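Local coordinates for protein transcriptional regulator containing CBS domains (Streptococcus pneumoniae, PDB 6UOF) that probably regulates transcription, its paired CBS domains, the part of the protein present here, being of a kind that often senses adenosyl ligands, at residues 38-48 / 96-107. Residues are numbered along the deposited sequence; the frame is centred on the assembly and turned at random.
Sequences RFPVINQHQVV and EMVPVVRSNQTL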
loop_
_atom_site.group_PDB
_atom_site.type_symbol
_atom_site.label_atom_id
_atom_site.label_comp_id
_atom_site.label_asym_id
_atom_site.label_seq_id
_atom_site.Cartn_x
_atom_site.Cartn_y
_atom_site.Cartn_z
ATOM N N ARG A 38 -6.361 -3.309 -0.381
ATOM C CA ARG A 38 -4.912 -3.544 -0.192
ATOM C C ARG A 38 -4.308 -2.254 0.345
ATOM O O ARG A 38 -4.375 -1.219 -0.331
ATOM C CB ARG A 38 -4.260 -4.015 -1.485
ATOM C CG ARG A 38 -4.898 -5.290 -2.012
ATOM C CD ARG A 38 -4.168 -5.924 -3.169
ATOM N NE ARG A 38 -4.813 -7.180 -3.510
ATOM C CZ ARG A 38 -4.414 -7.999 -4.470
ATOM N NH1 ARG A 38 -3.349 -7.708 -5.197
ATOM N NH2 ARG A 38 -5.077 -9.117 -4.691
ATOM N N PHE A 39 -3.765 -2.338 1.545
ATOM C CA PHE A 39 -3.242 -1.107 2.189
ATOM C C PHE A 39 -1.837 -1.288 2.728
ATOM O O PHE A 39 -1.482 -2.366 3.228
ATOM C CB PHE A 39 -4.111 -0.684 3.375
ATOM C CG PHE A 39 -5.542 -0.407 3.008
ATOM C CD1 PHE A 39 -5.886 0.763 2.349
ATOM C CD2 PHE A 39 -6.548 -1.312 3.287
ATOM C CE1 PHE A 39 -7.198 1.012 1.985
ATOM C CE2 PHE A 39 -7.858 -1.056 2.940
ATOM C CZ PHE A 39 -8.182 0.101 2.284
ATOM N N PRO A 40 -0.998 -0.222 2.693
ATOM C CA PRO A 40 0.290 -0.264 3.384
ATOM C C PRO A 40 0.044 -0.212 4.892
ATOM O O PRO A 40 -0.918 0.376 5.359
ATOM C CB PRO A 40 0.993 1.009 2.911
ATOM C CG PRO A 40 -0.149 1.981 2.614
ATOM C CD PRO A 40 -1.263 1.097 2.077
ATOM N N VAL A 41 0.976 -0.811 5.625
ATOM C CA VAL A 41 0.938 -0.825 7.113
ATOM C C VAL A 41 2.190 -0.143 7.656
ATOM O O VAL A 41 3.290 -0.478 7.208
ATOM C CB VAL A 41 0.853 -2.261 7.644
ATOM C CG1 VAL A 41 0.662 -2.226 9.143
ATOM C CG2 VAL A 41 -0.266 -3.046 6.973
ATOM N N ILE A 42 1.985 0.770 8.607
ATOM C CA ILE A 42 3.137 1.489 9.218
ATOM C C ILE A 42 3.273 1.164 10.704
ATOM O O ILE A 42 2.288 0.872 11.374
ATOM C CB ILE A 42 3.010 3.010 9.025
ATOM C CG1 ILE A 42 1.741 3.578 9.670
ATOM C CG2 ILE A 42 3.146 3.365 7.560
ATOM C CD1 ILE A 42 1.673 5.098 9.715
ATOM N N ASN A 43 4.502 1.285 11.183
ATOM C CA ASN A 43 4.730 1.167 12.640
ATOM C C ASN A 43 4.665 2.566 13.266
ATOM O O ASN A 43 4.353 3.560 12.564
ATOM C CB ASN A 43 6.029 0.419 12.948
ATOM C CG ASN A 43 7.276 1.159 12.518
ATOM O OD1 ASN A 43 7.216 2.336 12.168
ATOM N ND2 ASN A 43 8.414 0.485 12.571
ATOM N N GLN A 44 4.969 2.644 14.561
ATOM C CA GLN A 44 4.854 3.928 15.307
ATOM C C GLN A 44 5.963 4.919 14.900
ATOM O O GLN A 44 5.904 6.076 15.366
ATOM C CB GLN A 44 4.866 3.682 16.814
ATOM C CG GLN A 44 6.187 3.140 17.343
ATOM C CD GLN A 44 6.136 2.859 18.826
ATOM O OE1 GLN A 44 5.675 3.661 19.644
ATOM N NE2 GLN A 44 6.666 1.711 19.215
ATOM N N HIS A 45 6.909 4.497 14.060
ATOM C CA HIS A 45 7.975 5.360 13.482
ATOM C C HIS A 45 7.579 5.777 12.055
ATOM O O HIS A 45 8.385 6.418 11.377
ATOM C CB HIS A 45 9.309 4.618 13.485
ATOM C CG HIS A 45 9.670 4.103 14.831
ATOM N ND1 HIS A 45 10.171 4.925 15.810
ATOM C CD2 HIS A 45 9.576 2.863 15.368
ATOM C CE1 HIS A 45 10.377 4.211 16.901
ATOM N NE2 HIS A 45 10.020 2.948 16.655
ATOM N N GLN A 46 6.368 5.409 11.635
ATOM C CA GLN A 46 5.787 5.739 10.300
ATOM C C GLN A 46 6.464 4.928 9.181
ATOM O O GLN A 46 6.244 5.241 8.005
ATOM C CB GLN A 46 5.885 7.235 9.970
ATOM C CG GLN A 46 5.636 8.161 11.155
ATOM C CD GLN A 46 4.380 7.843 11.925
ATOM O OE1 GLN A 46 3.306 7.677 11.362
ATOM N NE2 GLN A 46 4.497 7.839 13.247
ATOM N N VAL A 47 7.271 3.931 9.544
ATOM C CA VAL A 47 7.998 3.100 8.548
ATOM C C VAL A 47 7.051 2.018 8.022
ATOM O O VAL A 47 6.279 1.429 8.794
ATOM C CB VAL A 47 9.281 2.502 9.165
ATOM C CG1 VAL A 47 9.926 1.453 8.269
ATOM C CG2 VAL A 47 10.285 3.590 9.488
ATOM N N VAL A 48 7.102 1.783 6.718
ATOM C CA VAL A 48 6.276 0.694 6.127
ATOM C C VAL A 48 6.851 -0.646 6.597
ATOM O O VAL A 48 8.037 -0.906 6.354
ATOM C CB VAL A 48 6.257 0.806 4.600
ATOM C CG1 VAL A 48 5.549 -0.382 3.960
ATOM C CG2 VAL A 48 5.608 2.106 4.168
ATOM N N GLU A 96 -1.475 -4.770 -7.558
ATOM C CA GLU A 96 -2.625 -3.831 -7.666
ATOM C C GLU A 96 -2.246 -2.483 -7.054
ATOM O O GLU A 96 -2.810 -1.457 -7.407
ATOM C CB GLU A 96 -3.844 -4.383 -6.927
ATOM C CG GLU A 96 -4.487 -5.595 -7.582
ATOM C CD GLU A 96 -5.416 -5.282 -8.744
ATOM O OE1 GLU A 96 -6.267 -6.134 -9.049
ATOM O OE2 GLU A 96 -5.313 -4.178 -9.317
HETATM N N MSE A 97 -1.241 -2.486 -6.168
HETATM C CA MSE A 97 -0.912 -1.274 -5.345
HETATM C C MSE A 97 0.553 -1.400 -4.943
HETATM O O MSE A 97 1.004 -2.510 -4.719
HETATM C CB MSE A 97 -1.810 -1.271 -4.105
HETATM C CG MSE A 97 -1.610 -0.160 -3.089
HETATM SE SE MSE A 97 -0.201 -0.543 -1.795
HETATM C CE MSE A 97 -0.726 -2.043 -0.678
ATOM N N VAL A 98 1.283 -0.290 -4.942
ATOM C CA VAL A 98 2.662 -0.261 -4.477
ATOM C C VAL A 98 2.823 0.916 -3.523
ATOM O O VAL A 98 2.442 2.049 -3.852
ATOM C CB VAL A 98 3.674 -0.158 -5.629
ATOM C CG1 VAL A 98 5.107 -0.240 -5.116
ATOM C CG2 VAL A 98 3.424 -1.217 -6.689
ATOM N N PRO A 99 3.372 0.701 -2.307
ATOM C CA PRO A 99 3.610 1.824 -1.408
ATOM C C PRO A 99 4.711 2.768 -1.904
ATOM O O PRO A 99 5.688 2.338 -2.499
ATOM C CB PRO A 99 4.052 1.159 -0.102
ATOM C CG PRO A 99 3.584 -0.274 -0.221
ATOM C CD PRO A 99 3.742 -0.590 -1.693
ATOM N N VAL A 100 4.502 4.059 -1.631
ATOM C CA VAL A 100 5.477 5.128 -1.970
ATOM C C VAL A 100 6.107 5.575 -0.655
ATOM O O VAL A 100 5.346 5.922 0.259
ATOM C CB VAL A 100 4.789 6.298 -2.697
ATOM C CG1 VAL A 100 5.781 7.387 -3.070
ATOM C CG2 VAL A 100 4.028 5.817 -3.929
ATOM N N VAL A 101 7.439 5.605 -0.605
ATOM C CA VAL A 101 8.141 5.930 0.666
ATOM C C VAL A 101 9.234 6.966 0.434
ATOM O O VAL A 101 9.749 7.111 -0.682
ATOM C CB VAL A 101 8.752 4.661 1.299
ATOM C CG1 VAL A 101 7.684 3.657 1.682
ATOM C CG2 VAL A 101 9.829 4.032 0.433
ATOM N N ARG A 102 9.572 7.640 1.525
ATOM C CA ARG A 102 10.775 8.501 1.563
ATOM C C ARG A 102 12.019 7.602 1.634
ATOM O O ARG A 102 11.887 6.382 1.834
ATOM C CB ARG A 102 10.731 9.393 2.805
ATOM C CG ARG A 102 9.520 10.306 2.891
ATOM C CD ARG A 102 9.702 11.270 4.061
ATOM N NE ARG A 102 8.582 12.181 4.217
ATOM C CZ ARG A 102 7.451 11.917 4.870
ATOM N NH1 ARG A 102 7.256 10.742 5.442
ATOM N NH2 ARG A 102 6.509 12.848 4.941
ATOM N N SER A 103 13.201 8.199 1.490
ATOM C CA SER A 103 14.496 7.470 1.585
ATOM C C SER A 103 14.585 6.702 2.914
ATOM O O SER A 103 15.169 5.595 2.919
ATOM C CB SER A 103 15.646 8.434 1.394
ATOM O OG SER A 103 16.916 7.809 1.572
ATOM N N ASN A 104 13.986 7.232 3.986
ATOM C CA ASN A 104 14.032 6.561 5.314
ATOM C C ASN A 104 12.918 5.515 5.473
ATOM O O ASN A 104 12.699 5.039 6.594
ATOM C CB ASN A 104 13.973 7.564 6.463
ATOM C CG ASN A 104 12.641 8.261 6.596
ATOM O OD1 ASN A 104 11.751 8.069 5.780
ATOM N ND2 ASN A 104 12.506 9.070 7.642
ATOM N N GLN A 105 12.245 5.162 4.376
ATOM C CA GLN A 105 11.211 4.091 4.327
ATOM C C GLN A 105 9.912 4.483 5.035
ATOM O O GLN A 105 9.046 3.612 5.209
ATOM C CB GLN A 105 11.778 2.754 4.819
ATOM C CG GLN A 105 13.119 2.408 4.182
ATOM C CD GLN A 105 13.022 2.310 2.681
ATOM O OE1 GLN A 105 12.388 1.405 2.150
ATOM N NE2 GLN A 105 13.665 3.227 1.975
ATOM N N THR A 106 9.716 5.765 5.359
ATOM C CA THR A 106 8.410 6.197 5.928
ATOM C C THR A 106 7.390 6.411 4.796
ATOM O O THR A 106 7.776 6.758 3.643
ATOM C CB THR A 106 8.547 7.449 6.807
ATOM O OG1 THR A 106 9.090 8.515 6.020
ATOM C CG2 THR A 106 9.401 7.193 8.033
ATOM N N LEU A 107 6.123 6.175 5.116
ATOM C CA LEU A 107 5.040 6.180 4.098
ATOM C C LEU A 107 4.653 7.584 3.614
ATOM O O LEU A 107 4.364 8.453 4.448
ATOM C CB LEU A 107 3.806 5.495 4.690
ATOM C CG LEU A 107 2.630 5.311 3.728
ATOM C CD1 LEU A 107 2.987 4.364 2.593
ATOM C CD2 LEU A 107 1.414 4.809 4.471
#
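L107 fills the tightly packed middle of this contact, where the sheets of two CBS domains meet face to face. Its CG stands anti to the backbone N (chi1 -175°), which carries the branched end across to P40, I42 and V48. CD2 lies 3.7 Å from P40 CG, and the proline ring and the leucine cross at roughly a right angle. I42 CG2 meets L107 CB at 3.6 Å, next to CD2, while V48 CG2 touches both L107 CD1 and V101 CG1, 3.6 Å from the latter. Farther along, the selenomethionine M97 bends at its last two torsions and lays CE against the backbone of R38 and F39, 3.7 Å from F39 C; V110 and V51 touch its side chain as well. P40 and P99 pair more loosely beside it.

Such pairing of two CBS domains through their sheets is the hallmark of the Bateman module, and the near-twofold relation is visible in the matching type I turns, N43–Q46 and R102–Q105. Their asparagines are not equivalent: one Asx turn starts at N43, the first residue of its turn, the other at N104, the third, running past the turn's end to T106. Just beyond, the backbones join at the single bridge between V47 and T106: L107 N donates to Q46 O at 3.0 Å, and V48 N to Q105 O at 3.1 Å. N104 OD1 takes both T106 N and T106 OG1, which fixes the threonine's rotation and leaves its CG2 to face H45 O.

Both ends, unlike the middle, border solvent. H45, Q46 and N104 are exposed at the turns; at the other end exposed E96 sets its CG over one face of the R38 guanidinium, 3.4 Å from NH1. No salt bridge forms in the conformer described, where E96 OE1 stays 5.1 Å from R38 NH1.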